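Flavoprotein 390 (Photobacterium phosphoreum, PDB 1FVP) binds two flavin mononucleotides per subunit, each carrying a myristate, and is a non-fluorescent dimeric relative of bacterial luciferase, its own catalytic activity being uncertain. Local coordinates at residues Y42-I47 with I66-K71; K105-Y110 with D192-F197. All coordinates share one frame; numbering follows the deposited sequence.

Contact 1 of 2, residues Y42-I47 with I66-K71; sequences YDVINI and ITLGEK
Val44 and Leu68 mark the closest backbone approach, their CA atoms 6.3 Å apart, where the segments of strands 42-47 and 66-68 run nearly antiparallel (157°) with axes 7.8 Å apart. No hydrogen bond crosses between them, so the strands face each other through side chains rather than as ladder partners. Each finds its backbone partners elsewhere: Val44 and Asn46 bond to parallel strand 6-11, while Ile66 bonds to Tyr73. At the hairpin end Leu68 N donates to Lys71 O at 3.0 Å, and Gly69 makes the turn with a positive phi of 67°.

Val44 and Leu68 both direct their CB atoms toward the opposing strand. Methyl CG2 of Val44 lies 4.1 Å from Leu68 CB, and the two side chains cross at about a right angle. Asn46 reaches over with CG anti to its backbone N (chi1 177°), and its amide oxygen does the touching: OD1 is 3.8 Å from Ile66 CG2, the branch methyl. The same oxygen lies 4.1 Å from Leu68 CD2, thus contacting one methyl from each of two residues.

Val44, Asn46 and Leu68 all also touch Leu198 of strand 195-199, which ties this packing to a third strand of the same sheet. On the dimer side, Ile45 O is hydrogen-bonded to Thr67 OG1 of the second subunit. Across the contact itself, the chemistry is dispersion between methyl and methylene groups plus an amide oxygen resting on hydrocarbon: packing with no polar bond across it, while backbone bonding ties each strand to its own neighbour in the sheet.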
# COMPACT_ATOMS: atom_id res chain seq x y z
N TYR A 42 -15.86 -2.86 1.88
CA TYR A 42 -14.41 -2.81 2.26
C TYR A 42 -13.67 -2.73 0.93
O TYR A 42 -13.48 -3.75 0.23
CB TYR A 42 -13.98 -3.96 3.18
CG TYR A 42 -14.89 -4.12 4.38
CD1 TYR A 42 -14.88 -3.22 5.44
CD2 TYR A 42 -15.82 -5.15 4.43
CE1 TYR A 42 -15.74 -3.32 6.52
CE2 TYR A 42 -16.69 -5.26 5.50
CZ TYR A 42 -16.65 -4.36 6.54
OH TYR A 42 -17.54 -4.54 7.56
N ASP A 43 -13.30 -1.50 0.54
CA ASP A 43 -12.63 -1.36 -0.77
C ASP A 43 -11.13 -1.16 -0.78
O ASP A 43 -10.60 -0.98 -1.91
CB ASP A 43 -13.47 -0.50 -1.69
CG ASP A 43 -14.15 0.71 -1.12
OD1 ASP A 43 -13.48 1.54 -0.48
OD2 ASP A 43 -15.37 0.86 -1.33
N VAL A 44 -10.39 -1.25 0.29
CA VAL A 44 -8.93 -1.12 0.34
C VAL A 44 -8.41 -1.82 1.61
O VAL A 44 -9.11 -1.82 2.65
CB VAL A 44 -8.43 0.31 0.21
CG1 VAL A 44 -9.08 1.14 -0.88
CG2 VAL A 44 -8.52 1.10 1.52
N ILE A 45 -7.24 -2.42 1.53
CA ILE A 45 -6.66 -3.13 2.69
C ILE A 45 -5.30 -2.47 2.89
O ILE A 45 -4.67 -2.17 1.86
CB ILE A 45 -6.67 -4.68 2.56
CG1 ILE A 45 -5.46 -5.23 1.81
CG2 ILE A 45 -8.02 -5.18 1.97
CD1 ILE A 45 -5.65 -6.43 0.84
N ASN A 46 -4.92 -2.27 4.12
CA ASN A 46 -3.65 -1.63 4.51
C ASN A 46 -2.83 -2.59 5.35
O ASN A 46 -3.33 -3.68 5.69
CB ASN A 46 -4.13 -0.36 5.22
CG ASN A 46 -3.07 0.51 5.82
OD1 ASN A 46 -2.22 1.05 5.09
ND2 ASN A 46 -3.04 0.69 7.14
N ILE A 47 -1.60 -2.22 5.70
CA ILE A 47 -0.71 -3.04 6.52
C ILE A 47 0.18 -2.21 7.44
O ILE A 47 1.34 -1.97 7.12
CB ILE A 47 0.17 -4.08 5.74
CG1 ILE A 47 -0.71 -5.01 4.89
CG2 ILE A 47 1.07 -4.88 6.73
CD1 ILE A 47 -0.19 -6.43 4.61
N ILE A 66 1.38 6.58 2.64
CA ILE A 66 0.44 5.44 2.72
C ILE A 66 -0.26 5.51 1.38
O ILE A 66 -0.61 6.64 0.99
CB ILE A 66 -0.46 5.60 3.99
CG1 ILE A 66 0.38 5.53 5.28
CG2 ILE A 66 -1.67 4.65 4.05
CD1 ILE A 66 1.39 4.36 5.41
N THR A 67 -0.41 4.40 0.71
CA THR A 67 -1.06 4.37 -0.60
C THR A 67 -2.37 3.61 -0.50
O THR A 67 -2.31 2.48 0.03
CB THR A 67 -0.08 3.66 -1.62
OG1 THR A 67 0.61 2.63 -0.83
CG2 THR A 67 0.94 4.56 -2.30
N LEU A 68 -3.48 4.18 -0.95
CA LEU A 68 -4.75 3.44 -0.89
C LEU A 68 -5.42 3.59 -2.27
O LEU A 68 -6.04 4.62 -2.56
CB LEU A 68 -5.65 3.81 0.25
CG LEU A 68 -5.17 4.26 1.60
CD1 LEU A 68 -6.35 4.84 2.38
CD2 LEU A 68 -4.53 3.12 2.36
N GLY A 69 -5.24 2.51 -3.04
CA GLY A 69 -5.82 2.52 -4.42
C GLY A 69 -5.00 3.59 -5.15
O GLY A 69 -3.84 3.79 -4.77
N GLU A 70 -5.56 4.26 -6.12
CA GLU A 70 -4.80 5.31 -6.83
C GLU A 70 -4.27 6.39 -5.91
O GLU A 70 -3.13 6.85 -6.14
CB GLU A 70 -5.68 5.96 -7.91
CG GLU A 70 -7.18 5.76 -7.68
CD GLU A 70 -8.09 6.45 -8.64
OE1 GLU A 70 -8.33 5.96 -9.74
OE2 GLU A 70 -8.52 7.53 -8.17
N LYS A 71 -5.02 6.79 -4.91
CA LYS A 71 -4.74 7.83 -3.93
C LYS A 71 -3.49 7.63 -3.09
O LYS A 71 -3.13 6.48 -2.84
CB LYS A 71 -5.89 8.02 -2.96
CG LYS A 71 -7.27 8.27 -3.58
CD LYS A 71 -8.24 8.80 -2.52
CE LYS A 71 -9.69 8.45 -2.82
NZ LYS A 71 -10.41 8.06 -1.57

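Contact 2 of 2, residues K105-Y110 with D192-F197; sequences KLLSFY and DNTVDF. With FMA (6-(3-tetradecanoic acid) flavine mononucleotide), chain D.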
# COMPACT_ATOMS: atom_id res chain seq x y z
N LYS A 105 -4.79 16.77 18.26
CA LYS A 105 -3.85 17.89 18.24
C LYS A 105 -3.13 17.94 16.88
O LYS A 105 -2.61 19.02 16.51
CB LYS A 105 -2.77 17.74 19.30
CG LYS A 105 -3.32 17.63 20.72
CD LYS A 105 -2.25 17.14 21.68
CE LYS A 105 -1.43 18.27 22.28
NZ LYS A 105 -1.09 17.92 23.70
N LEU A 106 -3.08 16.83 16.16
CA LEU A 106 -2.39 16.77 14.86
C LEU A 106 -3.27 17.16 13.69
O LEU A 106 -2.66 17.72 12.75
CB LEU A 106 -1.64 15.45 14.71
CG LEU A 106 -0.70 15.16 15.87
CD1 LEU A 106 -0.91 13.74 16.35
CD2 LEU A 106 0.73 15.32 15.39
N LEU A 107 -4.58 16.95 13.69
CA LEU A 107 -5.35 17.41 12.51
C LEU A 107 -5.46 18.94 12.72
O LEU A 107 -5.99 19.67 11.87
CB LEU A 107 -6.70 16.75 12.33
CG LEU A 107 -7.93 17.57 12.69
CD1 LEU A 107 -9.15 17.19 11.87
CD2 LEU A 107 -8.22 17.41 14.16
N SER A 108 -4.97 19.34 13.88
CA SER A 108 -5.03 20.77 14.22
C SER A 108 -3.90 21.50 13.52
O SER A 108 -4.20 22.51 12.85
CB SER A 108 -5.22 21.06 15.68
OG SER A 108 -6.65 21.11 15.87
N PHE A 109 -2.70 20.97 13.65
CA PHE A 109 -1.61 21.69 12.94
C PHE A 109 -2.07 21.66 11.46
O PHE A 109 -1.97 22.69 10.78
CB PHE A 109 -0.25 21.13 13.12
CG PHE A 109 0.73 21.55 14.14
CD1 PHE A 109 0.37 21.71 15.47
CD2 PHE A 109 2.07 21.71 13.77
CE1 PHE A 109 1.32 22.06 16.42
CE2 PHE A 109 3.04 22.06 14.71
CZ PHE A 109 2.66 22.26 16.05
N TYR A 110 -2.57 20.51 11.06
CA TYR A 110 -3.01 20.36 9.65
C TYR A 110 -4.11 21.32 9.24
O TYR A 110 -4.58 21.33 8.08
CB TYR A 110 -3.32 18.93 9.24
CG TYR A 110 -3.51 18.68 7.76
CD1 TYR A 110 -4.77 18.85 7.16
CD2 TYR A 110 -2.46 18.24 6.97
CE1 TYR A 110 -4.95 18.63 5.81
CE2 TYR A 110 -2.65 17.98 5.61
CZ TYR A 110 -3.89 18.18 5.03
OH TYR A 110 -4.05 17.92 3.70
N ASP A 192 -14.11 16.86 12.98
CA ASP A 192 -14.94 17.72 12.13
C ASP A 192 -15.63 16.84 11.07
O ASP A 192 -16.02 17.38 10.00
CB ASP A 192 -14.20 18.86 11.46
CG ASP A 192 -13.14 19.57 12.27
OD1 ASP A 192 -13.41 20.38 13.17
OD2 ASP A 192 -11.96 19.28 11.93
N ASN A 193 -15.80 15.57 11.36
CA ASN A 193 -16.45 14.67 10.39
C ASN A 193 -15.70 14.62 9.07
O ASN A 193 -16.36 14.52 8.01
CB ASN A 193 -17.90 15.14 10.23
CG ASN A 193 -18.90 14.26 10.95
OD1 ASN A 193 -20.01 14.11 10.42
ND2 ASN A 193 -18.55 13.67 12.09
N THR A 194 -14.38 14.65 9.13
CA THR A 194 -13.53 14.61 7.93
C THR A 194 -12.70 13.35 7.77
O THR A 194 -11.58 13.45 7.15
CB THR A 194 -12.58 15.89 7.89
OG1 THR A 194 -11.50 15.73 8.88
CG2 THR A 194 -13.36 17.18 8.12
N VAL A 195 -13.17 12.20 8.27
CA VAL A 195 -12.32 11.01 8.11
C VAL A 195 -13.12 9.83 7.58
O VAL A 195 -14.34 9.84 7.74
CB VAL A 195 -11.69 10.64 9.46
CG1 VAL A 195 -10.63 11.59 9.96
CG2 VAL A 195 -12.83 10.45 10.46
N ASP A 196 -12.38 8.93 7.01
CA ASP A 196 -12.68 7.64 6.40
C ASP A 196 -11.93 6.63 7.29
O ASP A 196 -10.89 7.05 7.85
CB ASP A 196 -12.28 7.60 4.94
CG ASP A 196 -13.49 7.82 4.05
OD1 ASP A 196 -14.51 8.35 4.53
OD2 ASP A 196 -13.37 7.44 2.86
N PHE A 197 -12.44 5.40 7.40
CA PHE A 197 -11.80 4.43 8.31
C PHE A 197 -11.24 3.14 7.73
O PHE A 197 -11.73 2.42 6.87
CB PHE A 197 -12.73 4.10 9.48
CG PHE A 197 -13.75 5.12 9.83
CD1 PHE A 197 -14.93 5.19 9.10
CD2 PHE A 197 -13.53 6.00 10.89
CE1 PHE A 197 -15.90 6.15 9.41
CE2 PHE A 197 -14.49 6.97 11.23
CZ PHE A 197 -15.67 7.02 10.47
N1 FMA D . -22.91 11.38 8.70
C2 FMA D . -22.49 11.40 7.43
O2 FMA D . -22.24 12.33 6.76
N3 FMA D . -22.28 10.14 6.73
C4 FMA D . -22.51 8.96 7.34
O4 FMA D . -22.33 7.94 6.71
C4A FMA D . -22.96 8.96 8.69
N5 FMA D . -23.22 7.87 9.38
C5A FMA D . -23.65 7.80 10.65
C6 FMA D . -23.89 6.60 11.29
C7 FMA D . -24.33 6.63 12.59
C7M FMA D . -24.63 5.34 13.43
C8 FMA D . -24.55 7.88 13.28
C8M FMA D . -25.03 7.97 14.70
C9 FMA D . -24.31 9.06 12.61
C9A FMA D . -23.86 9.09 11.32
N10 FMA D . -23.58 10.24 10.59
C10 FMA D . -23.16 10.29 9.33
C1B FMA D . -23.78 11.61 11.25
C2B FMA D . -22.84 12.75 10.68
O2B FMA D . -22.28 13.27 11.87
C3B FMA D . -23.68 13.75 9.91
O3' FMA D . -24.88 13.19 9.49
C4B FMA D . -22.99 14.40 8.71
O4' FMA D . -21.76 15.09 9.12
C5B FMA D . -23.93 15.46 8.06
O5' FMA D . -23.15 16.80 8.10
P FMA D . -23.65 18.20 8.63
O1P FMA D . -24.75 18.53 7.55
O2P FMA D . -24.21 18.00 9.95
O3P FMA D . -22.55 19.03 8.74
C1' FMA D . -25.12 3.79 9.28
O1' FMA D . -25.51 3.35 10.43
O2' FMA D . -25.70 3.38 8.26
C2' FMA D . -24.56 5.17 9.35
C3' FMA D . -23.63 5.35 10.55
C4' FMA D . -22.22 5.14 10.09
C5' FMA D . -21.57 3.79 10.22
C6' FMA D . -20.16 3.85 10.76
C7' FMA D . -19.30 2.68 10.31
C8' FMA D . -18.78 1.80 11.36
C9' FMA D . -17.41 2.07 11.96
C11 FMA D . -17.16 1.34 13.24
C12 FMA D . -17.64 -0.04 13.49
C13 FMA D . -17.26 -0.75 14.75
C14 FMA D . -17.73 -2.16 14.91
C15 FMA D . -19.15 -2.41 14.50
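Leu107 of helix 100-116 meets Asp192 and Thr194, which lie just before strand 195-199. Followed outward, its CB points toward this loop but makes no contact with it, lying 5.9 Å from Asp192 OD2. Leu107 CG is nearer, 4.4 Å from Asp192 OD2, and the methyl CD1 completes the approach. CD1 is 3.5 Å from Asp192 OD2 and 4.1 Å from Thr194 OG1, so one methyl group sits by two oxygens without any hydrogen bond across the contact. The other Leu107 methyl, CD2, stays 4.7 Å from Asp192 OD2.

Asp192 CG lies beside its backbone N (chi1 -39°), roughly anti to the carbonyl carbon, which directs the carboxylate to the helix side. Thr194 OG1 has its polar partner within its own loop, the backbone oxygen of Phe191, so its approach to Leu107 is packing alone. Leu107 also rests on Phe191 and on Phe94 of strand 92-94, an apolar setting with the exposed aspartate at its margin.

Between these two loop residues, Asn193 serves the cofactor rather than the helix. Its OD1 accepts a hydrogen bond from O2B of the FMA ribityl chain at 2.8 Å. A second bond, from FMA O4' to the same OD1, is modelled too short for its length to be trusted at this resolution. FMA is also hydrogen-bonded to Asn2 O.

The turn itself has a recognisable form: Asp192, with positive phi (43°), is the C-prime residue of a Schellman motif, in which Asn193 N bonds to Ala188 O and Asp192 N to Gly189 O. The motif ends helix 178-190, and the chain passes through the flavin-binding loop into strand 195-199, a helix-to-strand connection of the β/α architecture shared with bacterial luciferase.

Overall arrangement
Both contacts reach the same curled sheet, yet their centres are 18 Å apart and their nearest atoms about 5 Å apart, without touching. Contact 1 joins strand to strand and buries 177 Å²; contact 2 joins a helix to the loop before a strand and buries 83 Å². The second segment of contact 2 leads into strand 195-199, whose Leu198 is packed by residues of contact 1. Each is partly buried, but contact 2 includes an exposed aspartate and a flavin ligand, whereas contact 1 has no exposed residue among those that touch and neighbours the second subunit. Neither has a hydrogen bond between its segments; polar bonding goes to flanking strands, the other subunit or FMA.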